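NAD nucleotidase (Haemophilus influenzae, PDB 3ZTV) degrades NAD to adenosine and nicotinamide riboside, acting as a zinc-dependent periplasmic pyrophosphatase and 5'-nucleotidase with highest activity on AMP. Local coordinates at residues Asp220-Tyr231 and Val259-Val270. Sequence-based numbering, arbitrary orientation.
With ZN (zinc ion), chain B.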
loop_
_atom_site.group_PDB
_atom_site.type_symbol
_atom_site.label_atom_id
_atom_site.label_comp_id
_atom_site.label_asym_id
_atom_site.label_seq_id
_atom_site.Cartn_x
_atom_site.Cartn_y
_atom_site.Cartn_z
ATOM N N ASP A 220 -12.617 16.387 5.554
ATOM C CA ASP A 220 -13.162 17.212 6.636
ATOM C C ASP A 220 -13.873 16.458 7.756
ATOM O O ASP A 220 -13.732 16.814 8.932
ATOM C CB ASP A 220 -14.101 18.254 6.037
ATOM C CG ASP A 220 -13.379 19.168 5.058
ATOM O OD1 ASP A 220 -12.434 19.861 5.476
ATOM O OD2 ASP A 220 -13.712 19.210 3.853
ATOM N N VAL A 221 -14.644 15.434 7.392
ATOM C CA VAL A 221 -15.429 14.661 8.366
ATOM C C VAL A 221 -15.324 13.181 8.008
ATOM O O VAL A 221 -15.469 12.810 6.830
ATOM C CB VAL A 221 -16.930 15.087 8.394
ATOM C CG1 VAL A 221 -17.706 14.330 9.473
ATOM C CG2 VAL A 221 -17.054 16.589 8.641
ATOM N N ILE A 222 -15.059 12.347 9.008
ATOM C CA ILE A 222 -15.021 10.898 8.795
ATOM C C ILE A 222 -16.090 10.210 9.646
ATOM O O ILE A 222 -15.956 10.066 10.872
ATOM C CB ILE A 222 -13.629 10.299 9.089
ATOM C CG1 ILE A 222 -12.522 11.087 8.366
ATOM C CG2 ILE A 222 -13.608 8.816 8.729
ATOM C CD1 ILE A 222 -11.110 10.630 8.682
ATOM N N VAL A 223 -17.150 9.775 8.978
ATOM C CA VAL A 223 -18.304 9.130 9.591
ATOM C C VAL A 223 -17.983 7.645 9.644
ATOM O O VAL A 223 -17.738 7.025 8.600
ATOM C CB VAL A 223 -19.578 9.388 8.746
ATOM C CG1 VAL A 223 -20.817 8.744 9.389
ATOM C CG2 VAL A 223 -19.784 10.898 8.529
ATOM N N THR A 224 -17.954 7.094 10.855
ATOM C CA THR A 224 -17.299 5.814 11.134
ATOM C C THR A 224 -18.241 4.632 11.373
ATOM O O THR A 224 -19.307 4.775 11.997
ATOM C CB THR A 224 -16.394 5.976 12.373
ATOM O OG1 THR A 224 -15.381 6.950 12.090
ATOM C CG2 THR A 224 -15.733 4.687 12.793
ATOM N N GLY A 225 -17.803 3.470 10.893
ATOM C CA GLY A 225 -18.340 2.192 11.321
ATOM C C GLY A 225 -17.244 1.187 11.602
ATOM O O GLY A 225 -16.065 1.447 11.340
ATOM N N ASP A 226 -17.668 0.046 12.142
ATOM C CA ASP A 226 -16.875 -1.169 12.420
ATOM C C ASP A 226 -16.482 -1.403 13.864
ATOM O O ASP A 226 -16.458 -2.556 14.305
ATOM C CB ASP A 226 -15.647 -1.365 11.514
ATOM C CG ASP A 226 -15.056 -2.776 11.638
ATOM O OD1 ASP A 226 -15.735 -3.765 11.297
ATOM O OD2 ASP A 226 -13.896 -2.924 12.091
ATOM N N SER A 227 -16.137 -0.337 14.579
ATOM C CA SER A 227 -15.676 -0.463 15.960
ATOM C C SER A 227 -16.802 -0.532 17.002
ATOM O O SER A 227 -16.568 -0.982 18.124
ATOM C CB SER A 227 -14.682 0.664 16.304
ATOM O OG SER A 227 -14.988 1.902 15.649
ATOM N N HIS A 228 -18.016 -0.115 16.632
ATOM C CA HIS A 228 -19.178 -0.198 17.530
ATOM C C HIS A 228 -19.022 0.715 18.777
ATOM O O HIS A 228 -19.677 0.497 19.808
ATOM C CB HIS A 228 -19.405 -1.643 18.015
ATOM C CG HIS A 228 -19.919 -2.622 16.986
ATOM N ND1 HIS A 228 -19.717 -2.533 15.622
ATOM C CD2 HIS A 228 -20.607 -3.770 17.181
ATOM C CE1 HIS A 228 -20.280 -3.581 15.035
ATOM N NE2 HIS A 228 -20.833 -4.338 15.959
ATOM N N TYR A 229 -18.174 1.736 18.702
ATOM C CA TYR A 229 -17.956 2.625 19.849
ATOM C C TYR A 229 -19.073 3.638 20.023
ATOM O O TYR A 229 -19.491 4.302 19.056
ATOM C CB TYR A 229 -16.654 3.410 19.694
ATOM C CG TYR A 229 -15.373 2.614 19.775
ATOM C CD1 TYR A 229 -15.340 1.325 20.296
ATOM C CD2 TYR A 229 -14.178 3.171 19.333
ATOM C CE1 TYR A 229 -14.140 0.617 20.370
ATOM C CE2 TYR A 229 -12.984 2.480 19.411
ATOM C CZ TYR A 229 -12.970 1.204 19.919
ATOM O OH TYR A 229 -11.778 0.512 19.982
ATOM N N LEU A 230 -19.530 3.779 21.270
ATOM C CA LEU A 230 -20.402 4.897 21.636
ATOM C C LEU A 230 -19.542 6.157 21.787
ATOM O O LEU A 230 -18.686 6.235 22.678
ATOM C CB LEU A 230 -21.160 4.609 22.945
ATOM C CG LEU A 230 -22.058 5.735 23.472
ATOM C CD1 LEU A 230 -23.154 6.136 22.492
ATOM C CD2 LEU A 230 -22.669 5.360 24.825
ATOM N N TYR A 231 -19.751 7.127 20.900
ATOM C CA TYR A 231 -19.171 8.462 21.071
ATOM C C TYR A 231 -20.273 9.243 21.778
ATOM O O TYR A 231 -21.397 9.330 21.295
ATOM C CB TYR A 231 -18.833 9.107 19.717
ATOM C CG TYR A 231 -17.579 8.624 18.989
ATOM C CD1 TYR A 231 -17.394 7.277 18.689
ATOM C CD2 TYR A 231 -16.598 9.526 18.581
ATOM C CE1 TYR A 231 -16.279 6.841 17.996
ATOM C CE2 TYR A 231 -15.479 9.099 17.878
ATOM C CZ TYR A 231 -15.323 7.758 17.600
ATOM O OH TYR A 231 -14.206 7.353 16.897
ATOM N N VAL A 259 -10.134 18.043 11.311
ATOM C CA VAL A 259 -10.846 16.863 10.827
ATOM C C VAL A 259 -11.684 16.335 11.987
ATOM O O VAL A 259 -11.177 16.192 13.108
ATOM C CB VAL A 259 -9.872 15.742 10.387
ATOM C CG1 VAL A 259 -10.649 14.574 9.744
ATOM C CG2 VAL A 259 -8.780 16.262 9.423
ATOM N N PHE A 260 -12.943 16.007 11.712
ATOM C CA PHE A 260 -13.840 15.475 12.743
ATOM C C PHE A 260 -14.152 14.008 12.464
ATOM O O PHE A 260 -14.339 13.628 11.311
ATOM C CB PHE A 260 -15.108 16.326 12.812
ATOM C CG PHE A 260 -14.823 17.749 13.174
ATOM C CD1 PHE A 260 -14.657 18.110 14.502
ATOM C CD2 PHE A 260 -14.641 18.715 12.197
ATOM C CE1 PHE A 260 -14.349 19.423 14.858
ATOM C CE2 PHE A 260 -14.335 20.036 12.547
ATOM C CZ PHE A 260 -14.192 20.383 13.874
ATOM N N VAL A 261 -14.164 13.195 13.517
ATOM C CA VAL A 261 -14.385 11.750 13.401
ATOM C C VAL A 261 -15.440 11.330 14.416
ATOM O O VAL A 261 -15.368 11.711 15.591
ATOM C CB VAL A 261 -13.080 10.983 13.723
ATOM C CG1 VAL A 261 -13.294 9.469 13.662
ATOM C CG2 VAL A 261 -11.941 11.426 12.802
ATOM N N MET A 262 -16.425 10.542 13.999
ATOM C CA MET A 262 -17.424 10.074 14.957
ATOM C C MET A 262 -18.112 8.794 14.499
ATOM O O MET A 262 -18.272 8.563 13.302
ATOM C CB MET A 262 -18.466 11.159 15.268
ATOM C CG MET A 262 -19.468 11.442 14.171
ATOM S SD MET A 262 -18.799 12.288 12.726
ATOM C CE MET A 262 -20.341 12.751 11.930
ATOM N N GLU A 263 -18.520 7.978 15.476
ATOM C CA GLU A 263 -19.284 6.748 15.262
ATOM C C GLU A 263 -20.589 6.858 16.058
ATOM O O GLU A 263 -20.732 7.752 16.919
ATOM C CB GLU A 263 -18.467 5.539 15.727
ATOM C CG GLU A 263 -18.989 4.188 15.270
ATOM C CD GLU A 263 -17.986 3.068 15.452
ATOM O OE1 GLU A 263 -17.082 3.173 16.299
ATOM O OE2 GLU A 263 -18.094 2.057 14.734
ATOM N N GLY A 264 -21.527 5.949 15.776
ATOM C CA GLY A 264 -22.843 5.948 16.401
ATOM C C GLY A 264 -23.176 4.643 17.114
ATOM O O GLY A 264 -24.269 4.082 16.954
ATOM N N TRP A 265 -22.240 4.166 17.927
ATOM C CA TRP A 265 -22.449 2.940 18.706
ATOM C C TRP A 265 -22.738 1.769 17.753
ATOM O O TRP A 265 -21.970 1.561 16.807
ATOM C CB TRP A 265 -23.545 3.150 19.767
ATOM C CG TRP A 265 -23.406 2.288 21.003
ATOM C CD1 TRP A 265 -22.399 1.414 21.291
ATOM C CD2 TRP A 265 -24.304 2.250 22.123
ATOM N NE1 TRP A 265 -22.620 0.824 22.517
ATOM C CE2 TRP A 265 -23.781 1.323 23.048
ATOM C CE3 TRP A 265 -25.495 2.915 22.433
ATOM C CZ2 TRP A 265 -24.421 1.033 24.260
ATOM C CZ3 TRP A 265 -26.125 2.629 23.627
ATOM C CH2 TRP A 265 -25.592 1.688 24.524
ATOM N N ALA A 266 -23.807 1.003 17.977
ATOM C CA ALA A 266 -24.184 -0.093 17.085
ATOM C C ALA A 266 -25.604 -0.555 17.387
ATOM O O ALA A 266 -26.259 -0.036 18.296
ATOM C CB ALA A 266 -23.201 -1.259 17.224
ATOM N N TYR A 267 -26.067 -1.535 16.608
ATOM C CA TYR A 267 -27.305 -2.285 16.886
ATOM C C TYR A 267 -28.546 -1.390 16.987
ATOM O O TYR A 267 -29.383 -1.551 17.890
ATOM C CB TYR A 267 -27.161 -3.173 18.136
ATOM C CG TYR A 267 -26.057 -4.215 18.078
ATOM C CD1 TYR A 267 -25.438 -4.557 16.880
ATOM C CD2 TYR A 267 -25.645 -4.869 19.231
ATOM C CE1 TYR A 267 -24.421 -5.514 16.838
ATOM C CE2 TYR A 267 -24.647 -5.833 19.197
ATOM C CZ TYR A 267 -24.037 -6.147 17.994
ATOM O OH TYR A 267 -23.033 -7.096 17.943
ATOM N N SER A 268 -28.657 -0.464 16.037
ATOM C CA SER A 268 -29.769 0.487 15.906
ATOM C C SER A 268 -30.044 1.344 17.150
ATOM O O SER A 268 -31.156 1.824 17.322
ATOM C CB SER A 268 -31.052 -0.176 15.346
ATOM O OG SER A 268 -31.533 -1.236 16.153
ATOM N N ALA A 269 -29.020 1.598 17.968
ATOM C CA ALA A 269 -29.238 2.274 19.255
ATOM C C ALA A 269 -29.155 3.793 19.207
ATOM O O ALA A 269 -29.729 4.454 20.081
ATOM C CB ALA A 269 -28.261 1.751 20.298
ATOM N N VAL A 270 -28.462 4.333 18.200
ATOM C CA VAL A 270 -28.115 5.759 18.186
ATOM C C VAL A 270 -28.298 6.363 16.813
ATOM O O VAL A 270 -27.953 5.739 15.799
ATOM C CB VAL A 270 -26.631 5.977 18.635
ATOM C CG1 VAL A 270 -26.099 7.372 18.243
ATOM C CG2 VAL A 270 -26.501 5.757 20.134
HETATM ZN ZN ZN B . -17.788 -4.116 10.763
HETATM O O HOH W 1 -18.155 -4.547 12.688
HETATM O O HOH W 2 -22.204 7.494 19.257
#
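Glu263 reaches from strand 259-263 into the loop that follows strand 221-224. Its CB lies 3.4 Å from Tyr231 CE1, and its backbone N sits over the centre of that ring. CG is anti to the backbone N (chi1 -166°) and comes close to Thr224 O. The extended chain carries the carboxylate in among the loop amides. CD packs on Thr224 CG2. OE1 takes two bonds from opposite faces of the carboxylate plane. Ser227 OG donates on the syn side at a short 2.5 Å to Glu263 OE1, while Tyr229 N comes from above the plane at 3.0 Å. Glu263 OE2 accepts from His228 N at 2.9 Å, with the donor well out of the plane. These bonds fix the buried carboxylate and hold the loop.

Ala266 CB lies over one face of the His228 ring. The edge of that ring points to the face of Tyr267, planes at 76°. The His228 side chain lies about 2 Å from a second zinc (nearest atoms). Leu230 CB covers the Trp265 five-membered ring, 3.8 Å from its centroid.

Upstream, the two strands pair in parallel, with Ile222 N bonded to Phe260 O at 2.7 Å. Met262 CE touches both Val221 CG1 and Val223 CG2. The held loop carries Asp226, which binds zinc with Asp70 and Asn102. Metal ligands on loops at strand ends are typical of the calcineurin-like phosphoesterase fold and its dinuclear site.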